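Arginine decarboxylase (PDB 3NZP) probably catalyses the decarboxylation of arginine to agmatine with pyridoxal 5'-phosphate as cofactor, a step in polyamine biosynthesis. Local coordinates at residues 362-375 against 408-420. Sequence-based numbering, arbitrary orientation.
Sequences LYDLYKSIKPSNAL and LTHLITKKAILLL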
loop_
_atom_site.group_PDB
_atom_site.type_symbol
_atom_site.label_atom_id
_atom_site.label_comp_id
_atom_site.label_asym_id
_atom_site.label_seq_id
_atom_site.Cartn_x
_atom_site.Cartn_y
_atom_site.Cartn_z
ATOM N N LEU B 362 13.802 -43.617 -10.585
ATOM C CA LEU B 362 13.425 -42.479 -11.400
ATOM C C LEU B 362 13.867 -42.716 -12.843
ATOM O O LEU B 362 13.159 -42.330 -13.775
ATOM C CB LEU B 362 14.034 -41.190 -10.853
ATOM C CG LEU B 362 13.296 -40.570 -9.662
ATOM C CD1 LEU B 362 14.161 -39.528 -8.993
ATOM C CD2 LEU B 362 11.994 -39.962 -10.131
ATOM N N TYR B 363 15.021 -43.360 -13.035
ATOM C CA TYR B 363 15.502 -43.643 -14.391
ATOM C C TYR B 363 14.525 -44.565 -15.098
ATOM O O TYR B 363 13.972 -44.223 -16.145
ATOM C CB TYR B 363 16.877 -44.321 -14.385
ATOM C CG TYR B 363 18.052 -43.377 -14.456
ATOM C CD1 TYR B 363 18.629 -42.871 -13.290
ATOM C CD2 TYR B 363 18.596 -42.984 -15.684
ATOM C CE1 TYR B 363 19.724 -41.993 -13.331
ATOM C CE2 TYR B 363 19.697 -42.099 -15.736
ATOM C CZ TYR B 363 20.254 -41.612 -14.548
ATOM O OH TYR B 363 21.336 -40.764 -14.551
ATOM N N ASP B 364 14.329 -45.737 -14.504
ATOM C CA ASP B 364 13.428 -46.760 -15.024
ATOM C C ASP B 364 12.093 -46.171 -15.434
ATOM O O ASP B 364 11.491 -46.604 -16.412
ATOM C CB ASP B 364 13.201 -47.822 -13.960
ATOM C CG ASP B 364 14.491 -48.369 -13.428
ATOM O OD1 ASP B 364 14.465 -49.086 -12.405
ATOM O OD2 ASP B 364 15.536 -48.077 -14.043
ATOM N N LEU B 365 11.626 -45.193 -14.667
ATOM C CA LEU B 365 10.365 -44.551 -14.964
ATOM C C LEU B 365 10.460 -43.724 -16.230
ATOM O O LEU B 365 9.594 -43.809 -17.104
ATOM C CB LEU B 365 9.947 -43.655 -13.807
ATOM C CG LEU B 365 9.033 -44.299 -12.768
ATOM C CD1 LEU B 365 9.617 -45.630 -12.314
ATOM C CD2 LEU B 365 8.858 -43.337 -11.602
ATOM N N TYR B 366 11.520 -42.927 -16.324
ATOM C CA TYR B 366 11.731 -42.072 -17.484
ATOM C C TYR B 366 11.816 -42.902 -18.764
ATOM O O TYR B 366 11.432 -42.446 -19.840
ATOM C CB TYR B 366 13.008 -41.234 -17.302
ATOM C CG TYR B 366 13.255 -40.222 -18.410
ATOM C CD1 TYR B 366 12.237 -39.362 -18.834
ATOM C CD2 TYR B 366 14.506 -40.118 -19.030
ATOM C CE1 TYR B 366 12.450 -38.428 -19.843
ATOM C CE2 TYR B 366 14.733 -39.183 -20.043
ATOM C CZ TYR B 366 13.697 -38.340 -20.445
ATOM O OH TYR B 366 13.891 -37.410 -21.446
ATOM N N LYS B 367 12.313 -44.124 -18.649
ATOM C CA LYS B 367 12.430 -44.987 -19.810
ATOM C C LYS B 367 11.114 -45.701 -20.107
ATOM O O LYS B 367 10.487 -45.475 -21.143
ATOM C CB LYS B 367 13.539 -46.013 -19.586
ATOM C CG LYS B 367 14.900 -45.382 -19.466
ATOM C CD LYS B 367 15.956 -46.399 -19.084
ATOM C CE LYS B 367 17.382 -45.807 -19.126
ATOM N NZ LYS B 367 17.657 -44.641 -18.219
ATOM N N SER B 368 10.693 -46.546 -19.174
ATOM C CA SER B 368 9.474 -47.326 -19.306
ATOM C C SER B 368 8.210 -46.511 -19.522
ATOM O O SER B 368 7.186 -47.045 -19.943
ATOM C CB SER B 368 9.311 -48.196 -18.071
ATOM O OG SER B 368 10.543 -48.823 -17.771
ATOM N N ILE B 369 8.276 -45.219 -19.226
ATOM C CA ILE B 369 7.126 -44.338 -19.392
ATOM C C ILE B 369 6.440 -44.539 -20.748
ATOM O O ILE B 369 7.098 -44.564 -21.786
ATOM C CB ILE B 369 7.559 -42.867 -19.276
ATOM C CG1 ILE B 369 6.339 -41.948 -19.386
ATOM C CG2 ILE B 369 8.592 -42.549 -20.350
ATOM C CD1 ILE B 369 5.379 -42.068 -18.214
ATOM N N LYS B 370 5.119 -44.697 -20.730
ATOM C CA LYS B 370 4.334 -44.872 -21.959
ATOM C C LYS B 370 2.944 -44.297 -21.733
ATOM O O LYS B 370 2.528 -44.085 -20.599
ATOM C CB LYS B 370 4.222 -46.352 -22.353
ATOM C CG LYS B 370 3.438 -47.203 -21.374
ATOM C CD LYS B 370 3.351 -48.666 -21.812
ATOM C CE LYS B 370 2.371 -48.865 -22.967
ATOM N NZ LYS B 370 2.108 -50.318 -23.207
ATOM N N PRO B 371 2.204 -44.042 -22.819
ATOM C CA PRO B 371 0.848 -43.480 -22.755
ATOM C C PRO B 371 -0.094 -44.148 -21.759
ATOM O O PRO B 371 -0.997 -43.501 -21.231
ATOM C CB PRO B 371 0.353 -43.616 -24.193
ATOM C CG PRO B 371 1.607 -43.422 -24.985
ATOM C CD PRO B 371 2.604 -44.275 -24.220
ATOM N N SER B 372 0.116 -45.438 -21.506
ATOM C CA SER B 372 -0.740 -46.171 -20.577
ATOM C C SER B 372 -0.381 -45.894 -19.120
ATOM O O SER B 372 -1.233 -45.510 -18.323
ATOM C CB SER B 372 -0.669 -47.678 -20.860
ATOM O OG SER B 372 0.628 -48.202 -20.640
ATOM N N ASN B 373 0.886 -46.072 -18.779
ATOM C CA ASN B 373 1.336 -45.849 -17.415
ATOM C C ASN B 373 1.778 -44.399 -17.161
ATOM O O ASN B 373 2.321 -44.082 -16.104
ATOM C CB ASN B 373 2.477 -46.816 -17.119
ATOM C CG ASN B 373 3.642 -46.641 -18.072
ATOM O OD1 ASN B 373 4.527 -47.496 -18.164
ATOM N ND2 ASN B 373 3.654 -45.517 -18.782
ATOM N N ALA B 374 1.535 -43.530 -18.138
ATOM C CA ALA B 374 1.892 -42.114 -18.059
ATOM C C ALA B 374 1.413 -41.451 -16.775
ATOM O O ALA B 374 2.213 -41.005 -15.952
ATOM C CB ALA B 374 1.314 -41.367 -19.263
ATOM N N LEU B 375 0.098 -41.376 -16.616
ATOM C CA LEU B 375 -0.487 -40.751 -15.442
ATOM C C LEU B 375 0.018 -41.381 -14.146
ATOM O O LEU B 375 0.227 -40.676 -13.149
ATOM C CB LEU B 375 -2.018 -40.833 -15.516
ATOM C CG LEU B 375 -2.799 -39.811 -14.685
ATOM C CD1 LEU B 375 -2.720 -40.118 -13.198
ATOM C CD2 LEU B 375 -2.236 -38.427 -14.976
ATOM N N LEU B 408 15.369 -35.496 -13.450
ATOM C CA LEU B 408 14.636 -36.682 -13.893
ATOM C C LEU B 408 13.143 -36.460 -13.698
ATOM O O LEU B 408 12.347 -36.653 -14.616
ATOM C CB LEU B 408 15.104 -37.914 -13.096
ATOM C CG LEU B 408 16.448 -38.510 -13.517
ATOM C CD1 LEU B 408 17.060 -39.349 -12.406
ATOM C CD2 LEU B 408 16.217 -39.333 -14.761
ATOM N N THR B 409 12.781 -36.038 -12.492
ATOM C CA THR B 409 11.396 -35.785 -12.162
ATOM C C THR B 409 10.784 -34.852 -13.185
ATOM O O THR B 409 9.692 -35.111 -13.694
ATOM C CB THR B 409 11.289 -35.172 -10.784
ATOM O OG1 THR B 409 11.879 -36.065 -9.832
ATOM C CG2 THR B 409 9.844 -34.925 -10.427
ATOM N N HIS B 410 11.487 -33.767 -13.500
ATOM C CA HIS B 410 10.977 -32.830 -14.492
ATOM C C HIS B 410 10.862 -33.483 -15.853
ATOM O O HIS B 410 9.838 -33.351 -16.523
ATOM C CB HIS B 410 11.863 -31.597 -14.583
ATOM C CG HIS B 410 11.514 -30.545 -13.583
ATOM N ND1 HIS B 410 11.609 -30.750 -12.223
ATOM C CD2 HIS B 410 11.017 -29.297 -13.746
ATOM C CE1 HIS B 410 11.180 -29.671 -11.591
ATOM N NE2 HIS B 410 10.815 -28.776 -12.492
ATOM N N LEU B 411 11.906 -34.193 -16.267
ATOM C CA LEU B 411 11.860 -34.867 -17.556
ATOM C C LEU B 411 10.663 -35.821 -17.608
ATOM O O LEU B 411 9.919 -35.846 -18.588
ATOM C CB LEU B 411 13.154 -35.645 -17.804
ATOM C CG LEU B 411 14.406 -34.822 -18.127
ATOM C CD1 LEU B 411 15.636 -35.734 -18.242
ATOM C CD2 LEU B 411 14.171 -34.069 -19.422
ATOM N N ILE B 412 10.480 -36.597 -16.540
ATOM C CA ILE B 412 9.383 -37.554 -16.456
ATOM C C ILE B 412 8.038 -36.856 -16.503
ATOM O O ILE B 412 7.120 -37.302 -17.189
ATOM C CB ILE B 412 9.482 -38.391 -15.178
ATOM C CG1 ILE B 412 10.622 -39.398 -15.326
ATOM C CG2 ILE B 412 8.168 -39.093 -14.901
ATOM C CD1 ILE B 412 10.979 -40.119 -14.059
ATOM N N THR B 413 7.921 -35.754 -15.771
ATOM C CA THR B 413 6.679 -34.982 -15.748
ATOM C C THR B 413 6.414 -34.389 -17.123
ATOM O O THR B 413 5.275 -34.358 -17.587
ATOM C CB THR B 413 6.752 -33.838 -14.725
ATOM O OG1 THR B 413 6.655 -34.373 -13.396
ATOM C CG2 THR B 413 5.625 -32.849 -14.958
ATOM N N LYS B 414 7.473 -33.915 -17.770
ATOM C CA LYS B 414 7.343 -33.327 -19.096
ATOM C C LYS B 414 6.822 -34.374 -20.087
ATOM O O LYS B 414 5.757 -34.200 -20.684
ATOM C CB LYS B 414 8.697 -32.783 -19.576
ATOM C CG LYS B 414 8.616 -31.964 -20.871
ATOM C CD LYS B 414 9.979 -31.832 -21.566
ATOM C CE LYS B 414 9.920 -30.891 -22.773
ATOM N NZ LYS B 414 8.820 -31.201 -23.740
ATOM N N LYS B 415 7.578 -35.463 -20.242
ATOM C CA LYS B 415 7.233 -36.555 -21.161
ATOM C C LYS B 415 5.875 -37.143 -20.828
ATOM O O LYS B 415 5.200 -37.711 -21.682
ATOM C CB LYS B 415 8.294 -37.654 -21.087
ATOM C CG LYS B 415 8.189 -38.712 -22.167
ATOM C CD LYS B 415 9.373 -39.670 -22.084
ATOM C CE LYS B 415 9.407 -40.636 -23.264
ATOM N NZ LYS B 415 10.535 -41.603 -23.134
ATOM N N ALA B 416 5.490 -37.012 -19.566
ATOM C CA ALA B 416 4.212 -37.521 -19.107
ATOM C C ALA B 416 3.113 -36.759 -19.816
ATOM O O ALA B 416 2.367 -37.329 -20.602
ATOM C CB ALA B 416 4.090 -37.336 -17.610
ATOM N N ILE B 417 3.027 -35.461 -19.543
ATOM C CA ILE B 417 2.000 -34.615 -20.150
ATOM C C ILE B 417 1.992 -34.759 -21.665
ATOM O O ILE B 417 0.935 -34.715 -22.302
ATOM C CB ILE B 417 2.221 -33.135 -19.801
ATOM C CG1 ILE B 417 2.217 -32.953 -18.281
ATOM C CG2 ILE B 417 1.125 -32.299 -20.434
ATOM C CD1 ILE B 417 2.515 -31.544 -17.816
ATOM N N LEU B 418 3.185 -34.927 -22.225
ATOM C CA LEU B 418 3.373 -35.090 -23.659
ATOM C C LEU B 418 2.613 -36.330 -24.128
ATOM O O LEU B 418 1.819 -36.266 -25.062
ATOM C CB LEU B 418 4.867 -35.264 -23.962
ATOM C CG LEU B 418 5.372 -34.962 -25.373
ATOM C CD1 LEU B 418 5.368 -33.450 -25.559
ATOM C CD2 LEU B 418 6.782 -35.519 -25.579
ATOM N N LEU B 419 2.865 -37.459 -23.466
ATOM C CA LEU B 419 2.217 -38.724 -23.811
ATOM C C LEU B 419 0.747 -38.759 -23.409
ATOM O O LEU B 419 -0.008 -39.615 -23.867
ATOM C CB LEU B 419 2.946 -39.901 -23.151
ATOM C CG LEU B 419 4.161 -40.510 -23.857
ATOM C CD1 LEU B 419 5.219 -39.451 -24.124
ATOM C CD2 LEU B 419 4.731 -41.617 -22.992
ATOM N N LEU B 420 0.351 -37.821 -22.554
ATOM C CA LEU B 420 -1.021 -37.741 -22.080
ATOM C C LEU B 420 -1.927 -37.088 -23.130
ATOM O O LEU B 420 -2.721 -37.769 -23.782
ATOM C CB LEU B 420 -1.069 -36.936 -20.782
ATOM C CG LEU B 420 -2.022 -37.447 -19.704
ATOM C CD1 LEU B 420 -3.444 -37.546 -20.266
ATOM C CD2 LEU B 420 -1.516 -38.794 -19.204
#
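With CG anti to the backbone N (chi1 -175°), Tyr366 lays its ring across the helix of 408-420, where Leu411, its CG beside the backbone N (chi1 -73°), brings CD1 to the CZ and CE2 side of the ring. Leu411 CB stands over one ring face in a CH-pi contact, 4.0 Å from the Tyr366 centroid, while the Tyr366 OH, still against the leucine methyls, makes a weak hydrogen bond to Glu346 OE1. Nearer the backbone of Tyr366, Ile412 CG1 packs 3.6 Å from Tyr366 CB. Ile412 CD1 reaches Leu365 CB at 3.7 Å, and the Ile412 and Leu362 side chains cross at about a right angle. One turn earlier Leu408 CD1 touches Leu362 CB at 3.9 Å, and Leu408 CD2 stands over one face of the Tyr363 ring. The axes of 362-368 and 408-420 run in the same general direction, 22° apart and 9.4 Å at closest approach; their parent helices, 357-368 and 399-420, are members of the arginine decarboxylase helical bundle, remote from the cofactor. Helix 374-392, which begins within 362-375, also belongs to it and touches Thr409 through Leu385. Beyond the tyrosine, the extended Lys415 chain slides past Ile369 in the opposite direction, with Lys415 CD 4.0 Å from Tyr366 CE1. Where the first helix ends and the chain turns, Leu419 CD2 meets Pro371 CD at 3.6 Å and also lies against Ile369 CG1. Entering the next helix, Ala374 CB rests on Leu420 CD2 at 3.8 Å.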